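PDB 3HN0: nitrate transport protein from Parabacteroides distasonis, which probably serves as the substrate-binding component of an ABC transporter, capturing nitrate or a related small solute for uptake. Local coordinates for residues 187-190 / 191-194. Sequence-based numbering, arbitrary orientation.
Sequences VYTP and TMEK
Y188 and E193 meet through their polar ends where a strand turns toward a helix. OH of Y188 donates to OE1 of E193 over 2.6 Å, on the syn side but 26° out of the carboxylate plane; the carboxylate is turned 80° from the ring, with OE1 at the ring's edge, close to its plane. E193 reaches that edge by running out with CG anti to its backbone N (chi1 -173°) and then bending at chi2, while its OE2 forms a salt bridge with R196. CB of Y188 packs 3.9 Å from CB of M192, a selenomethionine whose chain passes the tyrosine running the other way and touches I57. With an alanine here in place of the tyrosine, OE1 of E193 would probably lose its phenol partner, leaving the carboxylate freer to swing about its link to R196. In the backbone, N of M192 donates to O of T189 (2.9 Å) and N of E193 to O of P190 (3.2 Å). OG1 of T189, hydrogen-bonded to O of D56, shares a water with OG1 of T191, whose arm is long. The two successive i to i+3 backbone bonds are typical of a tight, helix-like turn, here carrying the chain from sheet strand 184-188 into helix 196-212.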
ATOM      1  N   VAL A 187       5.074 -20.506   5.020  1.00 10.57           N
ATOM      2  CA  VAL A 187       6.406 -21.035   5.308  1.00  9.83           C
ATOM      3  C   VAL A 187       6.537 -22.464   4.793  1.00 11.50           C
ATOM      4  O   VAL A 187       5.527 -23.153   4.614  1.00 12.54           O
ATOM      5  CB  VAL A 187       6.716 -20.981   6.827  1.00 10.09           C
ATOM      6  CG1 VAL A 187       6.589 -19.487   7.312  1.00 13.73           C
ATOM      7  CG2 VAL A 187       5.877 -21.982   7.649  1.00  8.31           C
ATOM      8  N   TYR A 188       7.779 -22.898   4.558  1.00 13.18           N
ATOM      9  CA  TYR A 188       8.030 -24.198   3.983  1.00 13.26           C
ATOM     10  C   TYR A 188       9.279 -24.813   4.585  1.00 15.61           C
ATOM     11  O   TYR A 188      10.185 -24.108   5.085  1.00 13.96           O
ATOM     12  CB  TYR A 188       8.127 -24.097   2.453  1.00 13.63           C
ATOM     13  CG  TYR A 188       9.277 -23.327   1.915  1.00 11.88           C
ATOM     14  CD1 TYR A 188       9.219 -21.949   1.756  1.00 13.85           C
ATOM     15  CD2 TYR A 188      10.490 -23.964   1.586  1.00 11.71           C
ATOM     16  CE1 TYR A 188      10.269 -21.240   1.303  1.00 17.46           C
ATOM     17  CE2 TYR A 188      11.533 -23.245   1.097  1.00 13.22           C
ATOM     18  CZ  TYR A 188      11.434 -21.891   0.920  1.00 14.87           C
ATOM     19  OH  TYR A 188      12.526 -21.141   0.459  1.00 17.40           O
ATOM     20  N   THR A 189       9.320 -26.125   4.489  1.00 12.41           N
ATOM     21  CA  THR A 189      10.425 -26.897   5.056  1.00 13.64           C
ATOM     22  C   THR A 189      11.438 -27.202   3.960  1.00 13.08           C
ATOM     23  O   THR A 189      11.214 -26.978   2.790  1.00 16.39           O
ATOM     24  CB  THR A 189       9.897 -28.215   5.660  1.00 16.27           C
ATOM     25  OG1 THR A 189       9.149 -28.874   4.668  1.00 15.78           O
ATOM     26  CG2 THR A 189       9.015 -28.013   6.921  1.00 17.03           C
ATOM     27  N   PRO A 190      12.632 -27.687   4.342  1.00 13.55           N
ATOM     28  CA  PRO A 190      13.672 -27.791   3.339  1.00 13.13           C
ATOM     29  C   PRO A 190      13.402 -28.676   2.114  1.00 11.33           C
ATOM     30  O   PRO A 190      13.945 -28.410   1.032  1.00 14.86           O
ATOM     31  CB  PRO A 190      14.842 -28.383   4.168  1.00 15.69           C
ATOM     32  CG  PRO A 190      14.663 -27.793   5.470  1.00 17.20           C
ATOM     33  CD  PRO A 190      13.185 -27.803   5.702  1.00 14.23           C
ATOM     34  N   THR A 191      12.628 -29.736   2.282  1.00 16.86           N
ATOM     35  CA  THR A 191      12.341 -30.604   1.136  1.00 17.17           C
ATOM     36  C   THR A 191      11.359 -29.955   0.185  1.00 15.11           C
ATOM     37  O   THR A 191      11.154 -30.451  -0.913  1.00 12.39           O
ATOM     38  CB  THR A 191      11.821 -31.995   1.533  1.00 20.92           C
ATOM     39  OG1 THR A 191      10.739 -31.855   2.435  1.00 20.23           O
ATOM     40  CG2 THR A 191      12.932 -32.780   2.209  1.00 26.03           C
HETATM   41  N   MSE A 192      10.781 -28.829   0.599  1.00 11.52           N
HETATM   42  CA  MSE A 192       9.946 -28.038  -0.304  1.00 13.07           C
HETATM   43  C   MSE A 192      10.684 -27.027  -1.164  1.00 13.34           C
HETATM   44  O   MSE A 192      10.103 -26.494  -2.104  1.00 12.80           O
HETATM   45  CB  MSE A 192       8.843 -27.332   0.473  1.00 13.18           C
HETATM   46  CG  MSE A 192       7.857 -28.251   1.128  1.00 13.97           C
HETATM   47 SE   MSE A 192       6.776 -29.340  -0.113  0.75 10.40          SE
HETATM   48  CE  MSE A 192       7.732 -30.849   0.016  1.00 13.06           C
ATOM     49  N   GLU A 193      11.981 -26.808  -0.948  1.00 15.90           N
ATOM     50  CA  GLU A 193      12.683 -25.796  -1.742  1.00 13.95           C
ATOM     51  C   GLU A 193      12.573 -26.027  -3.257  1.00 14.79           C
ATOM     52  O   GLU A 193      12.248 -25.102  -4.040  1.00 14.23           O
ATOM     53  CB  GLU A 193      14.133 -25.677  -1.281  1.00 13.66           C
ATOM     54  CG  GLU A 193      14.881 -24.547  -1.939  1.00 19.03           C
ATOM     55  CD  GLU A 193      14.356 -23.180  -1.550  1.00 18.69           C
ATOM     56  OE1 GLU A 193      14.431 -22.784  -0.365  1.00 21.40           O
ATOM     57  OE2 GLU A 193      13.839 -22.497  -2.450  1.00 18.43           O
ATOM     58  N   LYS A 194      12.766 -27.282  -3.651  1.00 13.26           N
ATOM     59  CA  LYS A 194      12.681 -27.664  -5.042  1.00 13.21           C
ATOM     60  C   LYS A 194      11.295 -27.409  -5.601  1.00 13.40           C
ATOM     61  O   LYS A 194      11.173 -27.265  -6.789  1.00 16.65           O
ATOM     62  CB  LYS A 194      13.048 -29.160  -5.260  1.00 13.00           C
ATOM     63  CG  LYS A 194      12.155 -30.154  -4.617  1.00 11.40           C
ATOM     64  CD  LYS A 194      12.795 -31.582  -4.661  1.00 19.11           C
ATOM     65  CE  LYS A 194      12.060 -32.566  -3.779  1.00 24.45           C
ATOM     66  NZ  LYS A 194      12.382 -32.538  -2.295  1.00 25.30           N
TER
HETATM   67  O   HOH W   1       8.450 -31.497   4.729  1.00 30.13           O